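Local atomic coordinates of phosphoribulokinase (Rhodobacter sphaeroides, PDB entry 1A7J), a protein that phosphorylates D-ribulose 5-phosphate with ATP, yielding the D-ribulose 1,5-bisphosphate of the Calvin cycle and ADP. Residues Glu32-Val37 with Pro278-Val283; Arg82-Tyr87 with Val142-Leu147; Ala136-Glu141 with Phe199-Ile204; Ile158-Ile163 with Phe206-Val211; Thr247-Gly252 with Met272-Thr277. All blocks are in the same frame, centred on the assembly; numbering follows the deposited sequence.

Overall arrangement
Interaction 1 pairs segments 241 residues apart, and the other four contacts all fall inside the loop it closes. It shares helix 268-284 with interaction 5, their centres about 18 Å apart. Interactions 2 and 3 are near neighbours, about 12 Å between centres; their segments alternate along the chain, and Val-137 of one meets Ile-144 and Ala-145 of the other. Interaction 4 lies about 29 Å from interaction 2, centre to centre, across the chain's centre, and touches interaction 5 through Phe-206 and Met-272. They are spread over the mixed sheet and its neighbouring helices and loops: interactions 2 to 4 belong to the P-loop kinase part, while helix 268-284 brings the chain's end back onto that core.

Interaction 1: residues Glu32-Val37 with Pro278-Val283; sequences EGVKAV and PLIDRV
Val-34 reaches over Ile-280 with one methyl: its CG2 lies 4.2 Å from CG2 of Ile-280, a loose apolar touch between two buried side chains. The second point of contact is polar. Glu-32 and Asp-281 bring their carboxylates together, OE1 of Glu-32 standing 2.8 Å from OD2 and 3.0 Å from OD1 of Asp-281, so that one glutamate oxygen faces both oxygens of the aspartate. The two side chains cross at about a right angle and their carboxylate planes are 51° apart. With CG beside the backbone N, the chain of Glu-32 bends at chi2 (-68°), and OE1 is the atom that ends up against the aspartate. Two carboxylates so near would probably shift the ionisation of one of them. Contact passes from Glu-32 to Val-34 across Gly-33, whose positive phi (80°) takes the chain out of helix 21-32. A CB at those backbone angles would press on the carbonyl oxygen of Glu-32. Around this pair of contacts, Phe-29 of helix 21-32 touches both Val-34 and Ile-280, and Val-34 also meets Leu-127 of strand 127-132. Helix 268-284 therefore packs beside helix 21-32 and the turn leading into edge strand 36-40, which runs parallel to 127-132.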
# COMPACT_ATOMS: atom_id res chain seq x y z
N GLU A 32 -16.63 2.66 14.17
CA GLU A 32 -16.11 2.52 15.52
C GLU A 32 -15.77 3.84 16.21
O GLU A 32 -15.31 3.84 17.35
CB GLU A 32 -14.89 1.59 15.53
CG GLU A 32 -14.99 0.34 14.64
CD GLU A 32 -16.01 -0.70 15.10
OE1 GLU A 32 -15.93 -1.17 16.26
OE2 GLU A 32 -16.84 -1.14 14.27
N GLY A 33 -15.98 4.97 15.54
CA GLY A 33 -15.73 6.26 16.17
C GLY A 33 -14.27 6.69 16.20
O GLY A 33 -13.92 7.69 16.83
N VAL A 34 -13.43 5.96 15.48
CA VAL A 34 -12.00 6.24 15.38
C VAL A 34 -11.75 7.48 14.53
O VAL A 34 -11.90 7.44 13.30
CB VAL A 34 -11.27 5.02 14.75
CG1 VAL A 34 -9.82 5.34 14.49
CG2 VAL A 34 -11.40 3.82 15.66
N LYS A 35 -11.44 8.59 15.19
CA LYS A 35 -11.00 9.80 14.49
C LYS A 35 -9.59 9.58 13.93
O LYS A 35 -8.66 9.33 14.70
CB LYS A 35 -11.01 11.01 15.43
CG LYS A 35 -10.70 12.35 14.76
CD LYS A 35 -11.44 12.53 13.43
CE LYS A 35 -10.99 13.78 12.66
NZ LYS A 35 -11.26 13.69 11.17
N ALA A 36 -9.46 9.66 12.60
CA ALA A 36 -8.24 9.23 11.92
C ALA A 36 -7.62 10.26 10.98
O ALA A 36 -8.28 10.76 10.06
CB ALA A 36 -8.49 7.94 11.16
N VAL A 37 -6.33 10.51 11.17
CA VAL A 37 -5.56 11.23 10.17
C VAL A 37 -4.92 10.24 9.20
O VAL A 37 -4.70 9.09 9.55
CB VAL A 37 -4.46 12.10 10.80
CG1 VAL A 37 -5.06 13.10 11.76
CG2 VAL A 37 -3.44 11.23 11.50
N PRO A 278 -11.99 -5.76 14.75
CA PRO A 278 -11.44 -6.01 16.09
C PRO A 278 -9.95 -5.75 16.40
O PRO A 278 -9.56 -5.66 17.57
CB PRO A 278 -11.78 -7.48 16.33
CG PRO A 278 -11.92 -8.06 15.01
CD PRO A 278 -12.61 -6.98 14.21
N LEU A 279 -9.09 -5.75 15.39
CA LEU A 279 -7.72 -5.38 15.66
C LEU A 279 -7.66 -3.86 15.87
O LEU A 279 -7.02 -3.39 16.80
CB LEU A 279 -6.80 -5.80 14.53
CG LEU A 279 -6.99 -7.17 13.89
CD1 LEU A 279 -5.73 -7.51 13.13
CD2 LEU A 279 -7.26 -8.22 14.94
N ILE A 280 -8.43 -3.11 15.07
CA ILE A 280 -8.44 -1.66 15.16
C ILE A 280 -9.16 -1.22 16.40
O ILE A 280 -8.92 -0.13 16.91
CB ILE A 280 -9.10 -1.04 13.92
CG1 ILE A 280 -8.17 -1.22 12.72
CG2 ILE A 280 -9.36 0.46 14.13
CD1 ILE A 280 -8.80 -0.99 11.37
N ASP A 281 -10.00 -2.08 16.93
CA ASP A 281 -10.62 -1.81 18.22
C ASP A 281 -9.65 -2.10 19.33
O ASP A 281 -9.31 -1.21 20.10
CB ASP A 281 -11.90 -2.64 18.40
CG ASP A 281 -13.09 -2.07 17.63
OD1 ASP A 281 -13.18 -0.83 17.48
OD2 ASP A 281 -13.95 -2.87 17.20
N ARG A 282 -9.07 -3.30 19.34
CA ARG A 282 -8.10 -3.68 20.37
C ARG A 282 -6.94 -2.69 20.41
O ARG A 282 -6.05 -2.79 21.27
CB ARG A 282 -7.57 -5.09 20.09
CG ARG A 282 -8.46 -6.24 20.72
CD ARG A 282 -7.94 -6.55 22.15
NE ARG A 282 -6.52 -7.00 22.08
CZ ARG A 282 -5.62 -6.82 23.06
NH1 ARG A 282 -5.91 -6.04 24.14
NH2 ARG A 282 -4.39 -7.41 22.99
N VAL A 283 -6.90 -1.84 19.40
CA VAL A 283 -5.82 -0.90 19.20
C VAL A 283 -6.29 0.45 19.75
O VAL A 283 -5.60 1.05 20.57
CB VAL A 283 -5.42 -0.89 17.66
CG1 VAL A 283 -5.88 0.38 16.97
CG2 VAL A 283 -3.90 -1.13 17.46

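Interaction 2: residues Arg82-Tyr87 with Val142-Leu147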
# COMPACT_ATOMS: atom_id res chain seq x y z
N ARG A 82 10.32 10.08 9.95
CA ARG A 82 10.30 11.09 11.00
C ARG A 82 8.88 11.30 11.43
O ARG A 82 8.62 11.28 12.63
CB ARG A 82 10.87 12.39 10.53
N VAL A 83 7.96 11.32 10.47
CA VAL A 83 6.55 11.57 10.77
C VAL A 83 5.89 10.42 11.53
O VAL A 83 5.08 10.65 12.43
CB VAL A 83 5.74 11.86 9.50
CG1 VAL A 83 4.29 11.97 9.84
CG2 VAL A 83 6.18 13.18 8.91
N PHE A 84 6.24 9.19 11.17
CA PHE A 84 5.77 8.03 11.91
C PHE A 84 6.30 8.07 13.33
O PHE A 84 5.56 7.82 14.28
CB PHE A 84 6.23 6.76 11.21
CG PHE A 84 5.30 6.28 10.15
CD1 PHE A 84 4.33 7.11 9.62
CD2 PHE A 84 5.30 4.94 9.76
CE1 PHE A 84 3.36 6.62 8.74
CE2 PHE A 84 4.36 4.45 8.89
CZ PHE A 84 3.38 5.28 8.39
N ARG A 85 7.58 8.44 13.48
CA ARG A 85 8.22 8.74 14.77
C ARG A 85 7.43 9.77 15.58
O ARG A 85 7.19 9.60 16.78
CB ARG A 85 9.64 9.27 14.53
CG ARG A 85 10.72 8.73 15.45
CD ARG A 85 11.97 8.35 14.65
NE ARG A 85 13.07 9.30 14.80
CZ ARG A 85 13.52 10.10 13.84
NH1 ARG A 85 12.77 10.37 12.78
NH2 ARG A 85 14.66 10.76 14.00
N GLU A 86 7.03 10.85 14.92
CA GLU A 86 6.37 11.98 15.57
C GLU A 86 4.94 11.69 15.98
O GLU A 86 4.49 12.12 17.03
CB GLU A 86 6.39 13.19 14.65
CG GLU A 86 6.58 14.50 15.35
CD GLU A 86 7.36 15.47 14.52
OE1 GLU A 86 8.62 15.43 14.58
OE2 GLU A 86 6.71 16.28 13.82
N TYR A 87 4.20 10.97 15.13
CA TYR A 87 2.85 10.57 15.50
C TYR A 87 2.87 9.74 16.77
O TYR A 87 2.19 10.07 17.73
CB TYR A 87 2.20 9.76 14.40
CG TYR A 87 0.72 9.65 14.62
CD1 TYR A 87 -0.11 10.68 14.24
CD2 TYR A 87 0.18 8.59 15.33
CE1 TYR A 87 -1.46 10.66 14.55
CE2 TYR A 87 -1.17 8.56 15.65
CZ TYR A 87 -1.98 9.60 15.25
OH TYR A 87 -3.33 9.57 15.51
N VAL A 142 16.74 3.56 7.20
CA VAL A 142 15.44 3.87 7.75
C VAL A 142 14.74 2.59 8.18
O VAL A 142 14.97 1.55 7.57
CB VAL A 142 14.63 4.63 6.70
CG1 VAL A 142 13.56 3.77 6.07
CG2 VAL A 142 14.06 5.83 7.31
N ASN A 143 14.04 2.61 9.31
CA ASN A 143 13.23 1.47 9.72
C ASN A 143 11.80 1.92 9.92
O ASN A 143 11.43 2.27 11.02
CB ASN A 143 13.73 0.84 11.02
CG ASN A 143 12.86 -0.31 11.49
OD1 ASN A 143 11.75 -0.48 11.02
ND2 ASN A 143 13.39 -1.17 12.35
N ILE A 144 11.00 1.75 8.87
CA ILE A 144 9.61 2.18 8.87
C ILE A 144 8.65 1.07 9.32
O ILE A 144 7.59 1.35 9.88
CB ILE A 144 9.20 2.70 7.47
CG1 ILE A 144 10.11 3.87 7.07
CG2 ILE A 144 7.73 3.16 7.47
CD1 ILE A 144 9.55 4.77 6.01
N ALA A 145 9.03 -0.19 9.17
CA ALA A 145 8.18 -1.26 9.69
C ALA A 145 8.06 -1.18 11.22
O ALA A 145 6.96 -1.21 11.78
CB ALA A 145 8.72 -2.62 9.29
N GLY A 146 9.18 -0.84 11.85
CA GLY A 146 9.29 -0.88 13.30
C GLY A 146 8.46 0.13 14.06
O GLY A 146 8.35 0.01 15.27
N LEU A 147 7.83 1.07 13.37
CA LEU A 147 7.11 2.12 14.07
C LEU A 147 5.60 2.02 13.96
O LEU A 147 4.89 2.91 14.42
CB LEU A 147 7.55 3.49 13.56
CG LEU A 147 8.99 3.99 13.73
CD1 LEU A 147 9.03 5.40 13.17
CD2 LEU A 147 9.45 3.99 15.19
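The ring of Phe-84 is met obliquely by the CG2 methyl of Ile-144, 3.8 Å from CD2 and 3.9 Å from CE2 of that ring, with the two side chains crossing at about a right angle. A second flat group, the guanidinium of Arg-85, has Arg-82 N in its plane at the edge, but this arginine is poorly ordered and little can rest on its position. The fold is the P-loop kinase alpha/beta core: helix 77-90 lies on strands 36-40 and 127-132, where Phe-84 touches Ile-39 and Leu-128, and the loop between strands 127-132 and 150-156 packs against the helix. Ile-144 turns CG2 rather than CG1 anti to its amide N (chi1 -59°), which sets that single methyl at the phenyl ring. Leu-147 adds the other half of the contact through CD1 alone. This methyl sits 3.7 Å from CB of Phe-84 and 3.4 Å from the backbone N of Arg-85, against the helix backbone itself, with CB of Arg-85 at 4.1 Å. The loop is tied to the helix as well by Asn-143 N, which donates to Glu-81 OE1. The turn of segment 142-147 is braced by an Asx motif: Gly-146 N gives a hydrogen bond of 2.7 Å to OD1 of Asn-143, with an N-H...O angle of 151° and the donor tilted 30° from the carbonyl plane.

Interaction 3: residues Ala136-Glu141 with Phe199-Ile204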
# COMPACT_ATOMS: atom_id res chain seq x y z
N ALA A 136 6.24 -0.43 5.22
CA ALA A 136 6.94 -1.39 6.05
C ALA A 136 8.40 -1.50 5.58
O ALA A 136 9.11 -2.47 5.88
CB ALA A 136 6.24 -2.71 5.99
N VAL A 137 8.91 -0.42 4.98
CA VAL A 137 10.30 -0.43 4.59
C VAL A 137 11.21 -0.66 5.77
O VAL A 137 11.12 0.03 6.80
CB VAL A 137 10.71 0.87 3.96
CG1 VAL A 137 12.14 0.80 3.56
CG2 VAL A 137 9.89 1.15 2.76
N VAL A 138 12.06 -1.66 5.67
CA VAL A 138 13.23 -1.71 6.53
C VAL A 138 14.45 -1.76 5.64
O VAL A 138 14.53 -2.56 4.72
CB VAL A 138 13.22 -2.93 7.45
CG1 VAL A 138 14.20 -2.72 8.57
CG2 VAL A 138 11.85 -3.15 8.01
N ASN A 139 15.31 -0.78 5.83
CA ASN A 139 16.54 -0.73 5.09
C ASN A 139 17.64 -0.07 5.89
O ASN A 139 17.49 0.16 7.08
CB ASN A 139 16.31 -0.04 3.75
CG ASN A 139 16.34 1.43 3.83
OD1 ASN A 139 16.59 2.10 2.84
ND2 ASN A 139 15.97 1.97 4.96
N SER A 140 18.80 0.10 5.28
CA SER A 140 20.02 0.34 6.03
C SER A 140 20.02 1.71 6.70
O SER A 140 20.62 1.90 7.74
CB SER A 140 21.22 0.16 5.10
OG SER A 140 20.89 -0.67 3.99
N GLU A 141 19.19 2.62 6.19
CA GLU A 141 19.09 3.97 6.74
C GLU A 141 17.84 4.19 7.60
O GLU A 141 17.86 4.90 8.61
CB GLU A 141 19.09 5.00 5.61
CG GLU A 141 20.24 4.87 4.64
CD GLU A 141 19.79 5.04 3.20
OE1 GLU A 141 19.56 6.19 2.78
OE2 GLU A 141 19.61 4.00 2.51
N PHE A 199 6.95 -7.56 2.44
CA PHE A 199 5.87 -8.52 2.68
C PHE A 199 6.32 -9.63 3.64
O PHE A 199 5.62 -10.62 3.82
CB PHE A 199 5.37 -9.11 1.34
CG PHE A 199 4.93 -8.07 0.35
CD1 PHE A 199 4.04 -7.06 0.73
CD2 PHE A 199 5.54 -7.99 -0.90
CE1 PHE A 199 3.81 -5.96 -0.10
CE2 PHE A 199 5.31 -6.90 -1.74
CZ PHE A 199 4.46 -5.88 -1.33
N SER A 200 7.46 -9.43 4.29
CA SER A 200 7.86 -10.26 5.41
C SER A 200 7.88 -9.45 6.69
O SER A 200 8.22 -9.97 7.74
CB SER A 200 9.24 -10.85 5.18
OG SER A 200 9.39 -11.27 3.84
N GLN A 201 7.63 -8.14 6.57
CA GLN A 201 7.52 -7.26 7.72
C GLN A 201 6.08 -7.13 8.21
O GLN A 201 5.84 -6.71 9.33
CB GLN A 201 8.07 -5.89 7.38
CG GLN A 201 9.52 -5.89 6.95
CD GLN A 201 10.41 -6.61 7.93
OE1 GLN A 201 10.26 -6.48 9.15
NE2 GLN A 201 11.31 -7.43 7.41
N THR A 202 5.13 -7.45 7.36
CA THR A 202 3.72 -7.17 7.62
C THR A 202 3.12 -8.20 8.58
O THR A 202 3.67 -9.27 8.75
CB THR A 202 2.94 -7.15 6.30
OG1 THR A 202 3.40 -8.22 5.46
CG2 THR A 202 3.19 -5.87 5.54
N ASP A 203 2.01 -7.86 9.24
CA ASP A 203 1.32 -8.77 10.12
C ASP A 203 0.31 -9.61 9.36
O ASP A 203 0.04 -10.75 9.73
CB ASP A 203 0.58 -8.00 11.20
CG ASP A 203 1.51 -7.36 12.21
OD1 ASP A 203 2.04 -8.05 13.09
OD2 ASP A 203 1.65 -6.13 12.16
N ILE A 204 -0.38 -9.01 8.40
CA ILE A 204 -1.37 -9.76 7.62
C ILE A 204 -1.21 -9.40 6.17
O ILE A 204 -1.17 -8.23 5.85
CB ILE A 204 -2.80 -9.39 8.04
CG1 ILE A 204 -2.99 -9.66 9.53
CG2 ILE A 204 -3.80 -10.21 7.26
CD1 ILE A 204 -4.42 -9.63 9.98
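Neither backbone is regular where Ala-136 and Gln-201 come together, their CA atoms 6.1 Å apart. From Val-137 to Val-138 the chain is extended, so CB of Ala-136 and of Val-138 both point toward segment 199-204 while that of Val-137 points away. Gln-201 makes most of the contact from its side. Its CB lies 3.9 Å from CB of Ala-136, and its CG 3.6 Å from the carbonyl O of the same residue. Bent at chi2 (-51°), the chain then runs across Val-138, whose CG2 is 3.7 Å from CD of Gln-201; the two side chains cross at about a right angle. In the P-loop kinase core the contact joins the loop between strands 127-132 and 150-156 to the loop that leads from helix 180-195 into strand 204-210. With an alanine here, CG and CD would be missing, and the CG2 methyl of Val-138 would probably lose its cover on this side. Thr-202 continues the contact more loosely, its CG2 4.4 Å from CB of Ala-136, while its OG1 is hydrogen-bonded to OD1 of Asn-205. Asp-203, next along, uses OD1 in a salt bridge to Arg-236 and OD2 as acceptor for Lys-151 N.

Interaction 4: residues Ile158-Ile163 with Phe206-Val211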
# COMPACT_ATOMS: atom_id res chain seq x y z
N ILE A 158 2.59 -10.93 -9.31
CA ILE A 158 3.37 -10.08 -10.19
C ILE A 158 2.73 -9.91 -11.54
O ILE A 158 2.38 -8.80 -11.91
CB ILE A 158 4.80 -10.62 -10.34
CG1 ILE A 158 5.51 -10.60 -8.98
CG2 ILE A 158 5.56 -9.77 -11.32
CD1 ILE A 158 6.79 -11.35 -8.95
N ASN A 159 2.32 -11.02 -12.14
CA ASN A 159 1.55 -11.01 -13.38
C ASN A 159 0.47 -9.95 -13.38
O ASN A 159 0.27 -9.31 -14.38
CB ASN A 159 0.85 -12.34 -13.60
CG ASN A 159 1.78 -13.45 -13.85
OD1 ASN A 159 2.30 -14.04 -12.93
ND2 ASN A 159 1.86 -13.85 -15.10
N LEU A 160 -0.30 -9.85 -12.31
CA LEU A 160 -1.40 -8.87 -12.25
C LEU A 160 -0.96 -7.41 -11.96
O LEU A 160 -1.65 -6.47 -12.35
CB LEU A 160 -2.45 -9.33 -11.23
CG LEU A 160 -3.68 -8.50 -10.85
CD1 LEU A 160 -4.65 -8.43 -12.01
CD2 LEU A 160 -4.36 -9.12 -9.63
N GLU A 161 0.23 -7.22 -11.37
CA GLU A 161 0.74 -5.86 -11.16
C GLU A 161 1.08 -5.27 -12.51
O GLU A 161 0.59 -4.20 -12.83
CB GLU A 161 1.98 -5.88 -10.26
CG GLU A 161 2.28 -4.54 -9.55
CD GLU A 161 3.28 -3.68 -10.31
OE1 GLU A 161 4.31 -4.22 -10.78
OE2 GLU A 161 3.03 -2.46 -10.46
N TRP A 162 1.74 -6.05 -13.37
CA TRP A 162 2.07 -5.60 -14.72
C TRP A 162 0.84 -5.22 -15.53
O TRP A 162 0.86 -4.22 -16.22
CB TRP A 162 2.82 -6.67 -15.48
CG TRP A 162 4.07 -7.11 -14.87
CD1 TRP A 162 4.70 -6.57 -13.79
CD2 TRP A 162 4.95 -8.09 -15.40
NE1 TRP A 162 5.95 -7.13 -13.64
CE2 TRP A 162 6.13 -8.06 -14.62
CE3 TRP A 162 4.88 -8.95 -16.50
CZ2 TRP A 162 7.23 -8.86 -14.90
CZ3 TRP A 162 5.97 -9.74 -16.78
CH2 TRP A 162 7.14 -9.69 -15.98
N ILE A 163 -0.17 -6.08 -15.57
CA ILE A 163 -1.40 -5.76 -16.26
C ILE A 163 -1.96 -4.49 -15.68
O ILE A 163 -2.45 -3.65 -16.40
CB ILE A 163 -2.46 -6.86 -16.05
CG1 ILE A 163 -2.02 -8.14 -16.76
CG2 ILE A 163 -3.84 -6.41 -16.57
CD1 ILE A 163 -2.37 -9.45 -16.02
N PHE A 206 -2.85 -9.63 2.36
CA PHE A 206 -3.93 -9.97 1.45
C PHE A 206 -3.34 -10.05 0.04
O PHE A 206 -2.88 -9.05 -0.47
CB PHE A 206 -4.97 -8.86 1.53
CG PHE A 206 -5.69 -8.78 2.87
CD1 PHE A 206 -5.07 -8.19 3.97
CD2 PHE A 206 -6.98 -9.25 3.01
CE1 PHE A 206 -5.75 -8.08 5.17
CE2 PHE A 206 -7.66 -9.14 4.19
CZ PHE A 206 -7.04 -8.56 5.27
N GLN A 207 -3.30 -11.22 -0.59
CA GLN A 207 -2.68 -11.33 -1.92
C GLN A 207 -3.69 -11.62 -3.02
O GLN A 207 -4.37 -12.62 -2.96
CB GLN A 207 -1.59 -12.41 -1.95
CG GLN A 207 -0.70 -12.31 -3.18
CD GLN A 207 0.22 -13.49 -3.36
OE1 GLN A 207 -0.01 -14.56 -2.80
NE2 GLN A 207 1.25 -13.32 -4.16
N ARG A 208 -3.79 -10.73 -4.00
CA ARG A 208 -4.81 -10.79 -5.02
C ARG A 208 -4.32 -11.66 -6.16
O ARG A 208 -3.36 -11.33 -6.83
CB ARG A 208 -5.12 -9.38 -5.51
CG ARG A 208 -6.26 -9.32 -6.51
CD ARG A 208 -7.27 -8.23 -6.17
NE ARG A 208 -8.65 -8.74 -6.15
CZ ARG A 208 -9.67 -8.14 -5.54
NH1 ARG A 208 -9.56 -6.89 -5.12
NH2 ARG A 208 -10.83 -8.76 -5.40
N VAL A 209 -4.97 -12.79 -6.36
CA VAL A 209 -4.52 -13.80 -7.31
C VAL A 209 -5.58 -14.03 -8.38
O VAL A 209 -6.65 -14.54 -8.06
CB VAL A 209 -4.35 -15.14 -6.61
CG1 VAL A 209 -3.41 -15.99 -7.37
CG2 VAL A 209 -3.91 -14.94 -5.22
N PRO A 210 -5.29 -13.78 -9.67
CA PRO A 210 -6.37 -13.97 -10.63
C PRO A 210 -6.56 -15.43 -10.93
O PRO A 210 -5.61 -16.15 -11.20
CB PRO A 210 -5.88 -13.24 -11.87
CG PRO A 210 -4.95 -12.29 -11.38
CD PRO A 210 -4.22 -13.00 -10.29
N VAL A 211 -7.81 -15.82 -11.10
CA VAL A 211 -8.09 -17.17 -11.46
C VAL A 211 -8.53 -17.14 -12.93
O VAL A 211 -9.29 -17.98 -13.40
CB VAL A 211 -9.13 -17.74 -10.49
CG1 VAL A 211 -10.52 -17.46 -10.95
CG2 VAL A 211 -8.90 -19.18 -10.31
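Leu-160 projects from the first turn of helix 158-168 onto strand 204-210, and every atom from CB outward meets the strand. CB lies 3.9 Å from CG of Pro-210, and CG of Leu-160 4.0 Å from that same ring carbon. At the tip the branches divide: CD1 stays with the proline, 3.9 Å from CG of Pro-210, whereas CD2 settles between two residues, 3.7 Å from CG of Arg-208 and equally 3.7 Å from CG of Pro-210. The extended first torsion, with CG opposite the amide N (chi1 176°), carries both methyls out from the helix. Arg-208 and Pro-210 lie two apart on the strand, both with CB turned toward the helix, so that CD2 of Leu-160 rests against both. Arg-208 offers only aliphatic carbons here; its NE is hydrogen-bonded to Ser-229 OG. If an alanine replaced this leucine, CB alone would remain, and a gap is likely to open between the helix and the pair Arg-208 and Pro-210. The next helix residue, Glu-161, forms a salt bridge to Arg-187 of the catalytic site, and the side chain of Arg-208 is about 5 Å from that of Thr-20 in the predicted ATP site. Strands 150-156 and 204-210 are parallel neighbours with helix 158-168 in the connection between them, as in the beta-alpha-beta crossovers of P-loop kinases.

Interaction 5: residues Thr247-Gly252 with Met272-Thr277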
# COMPACT_ATOMS: atom_id res chain seq x y z
N THR A 247 -14.60 -18.58 7.88
CA THR A 247 -15.14 -19.37 6.78
C THR A 247 -16.68 -19.54 6.82
O THR A 247 -17.34 -19.73 5.79
CB THR A 247 -14.49 -20.74 6.73
OG1 THR A 247 -14.87 -21.48 7.89
CG2 THR A 247 -13.00 -20.63 6.70
N SER A 248 -17.28 -19.45 8.01
CA SER A 248 -18.74 -19.47 8.12
C SER A 248 -19.28 -18.17 7.58
O SER A 248 -20.32 -18.14 6.93
CB SER A 248 -19.17 -19.60 9.57
OG SER A 248 -19.74 -20.87 9.82
N MET A 249 -18.61 -17.08 7.91
CA MET A 249 -19.15 -15.79 7.60
C MET A 249 -18.89 -15.46 6.14
O MET A 249 -19.82 -15.25 5.38
CB MET A 249 -18.54 -14.74 8.53
CG MET A 249 -18.94 -14.92 9.99
SD MET A 249 -20.58 -14.34 10.38
CE MET A 249 -20.42 -12.67 10.06
N ILE A 250 -17.64 -15.56 5.71
CA ILE A 250 -17.34 -15.32 4.32
C ILE A 250 -17.72 -16.51 3.49
O ILE A 250 -17.10 -17.56 3.55
CB ILE A 250 -15.88 -15.02 4.09
CG1 ILE A 250 -15.45 -13.85 4.99
CG2 ILE A 250 -15.68 -14.66 2.62
CD1 ILE A 250 -13.99 -13.72 5.14
N HIS A 251 -18.76 -16.34 2.71
CA HIS A 251 -19.27 -17.42 1.91
C HIS A 251 -18.34 -17.73 0.75
O HIS A 251 -18.18 -16.91 -0.13
CB HIS A 251 -20.64 -17.06 1.39
CG HIS A 251 -21.24 -18.11 0.52
ND1 HIS A 251 -21.46 -17.92 -0.83
CD2 HIS A 251 -21.64 -19.38 0.80
CE1 HIS A 251 -21.98 -19.02 -1.34
NE2 HIS A 251 -22.09 -19.92 -0.38
N GLY A 252 -17.91 -18.97 0.67
CA GLY A 252 -17.12 -19.39 -0.47
C GLY A 252 -15.66 -19.65 -0.12
O GLY A 252 -14.88 -20.08 -0.98
N MET A 272 -11.96 -7.95 5.02
CA MET A 272 -11.32 -6.87 5.74
C MET A 272 -12.15 -6.35 6.93
O MET A 272 -11.65 -6.27 8.03
CB MET A 272 -10.94 -5.74 4.78
CG MET A 272 -9.92 -6.20 3.77
SD MET A 272 -9.26 -4.90 2.79
CE MET A 272 -8.68 -3.91 4.02
N GLN A 273 -13.44 -6.11 6.74
CA GLN A 273 -14.26 -5.72 7.88
C GLN A 273 -14.26 -6.75 8.97
O GLN A 273 -13.84 -6.45 10.08
CB GLN A 273 -15.68 -5.42 7.45
CG GLN A 273 -15.81 -4.04 6.90
CD GLN A 273 -17.19 -3.75 6.41
OE1 GLN A 273 -18.17 -3.99 7.13
NE2 GLN A 273 -17.29 -3.26 5.18
N LEU A 274 -14.59 -8.00 8.64
CA LEU A 274 -14.66 -9.02 9.67
C LEU A 274 -13.33 -9.18 10.34
O LEU A 274 -13.26 -9.60 11.49
CB LEU A 274 -15.05 -10.36 9.10
CG LEU A 274 -16.43 -10.53 8.52
CD1 LEU A 274 -16.59 -11.98 8.15
CD2 LEU A 274 -17.47 -10.10 9.52
N ILE A 275 -12.25 -9.03 9.60
CA ILE A 275 -10.95 -9.36 10.16
C ILE A 275 -10.40 -8.17 10.93
O ILE A 275 -10.14 -8.30 12.12
CB ILE A 275 -9.97 -9.84 9.07
CG1 ILE A 275 -10.38 -11.25 8.65
CG2 ILE A 275 -8.52 -9.83 9.55
CD1 ILE A 275 -9.70 -11.68 7.47
N LEU A 276 -10.52 -6.98 10.36
CA LEU A 276 -9.80 -5.81 10.83
C LEU A 276 -10.57 -5.00 11.86
O LEU A 276 -10.03 -4.10 12.52
CB LEU A 276 -9.50 -4.89 9.67
CG LEU A 276 -8.20 -4.92 8.87
CD1 LEU A 276 -7.31 -6.10 9.15
CD2 LEU A 276 -8.61 -4.86 7.42
N THR A 277 -11.88 -5.16 11.86
CA THR A 277 -12.69 -4.39 12.78
C THR A 277 -12.22 -4.51 14.24
O THR A 277 -11.88 -3.49 14.84
CB THR A 277 -14.15 -4.74 12.60
OG1 THR A 277 -14.62 -4.18 11.37
CG2 THR A 277 -14.97 -4.23 13.76
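Met-249 and Ile-250, at the end of helix 243-249, both pack on Leu-274 of helix 268-284. Before them in segment 247-252, Thr-247 is still helical, and its OG1 is hydrogen-bonded to the carbonyl O of Phe-243 in its own helix. Met-249 makes the closer approach: its CB lies 3.4 Å from CD1 of Leu-274, a tight apolar contact. Bends at chi2 and chi3 (-78° and -64°) then curl the thioether chain round, so that CE comes to 3.9 Å from CD2 of the same leucine. Met-249 thus meets both methyls, its root at one and its tip at the other. Ile-250 is the first residue to leave helical geometry and brings CG1 to 3.8 Å from CD1 of Leu-274, the two side chains lying alongside and running in opposite senses. Topologically, the contact joins two helices on either side in sequence of the hairpin strands 254-257 and 260-264, at the far edge of the mixed sheet; Ile-250 also touches Val-263, and Leu-274 touches Tyr-245 and Leu-246, so the leucine is received by helix 243-249 as well as by the turn. Within the partner helix, Gln-273 O accepts two donors from one residue: Thr-277 N at 2.9 Å and Thr-277 OG1 at 2.7 Å, the hydroxyl lying above the carbonyl plane.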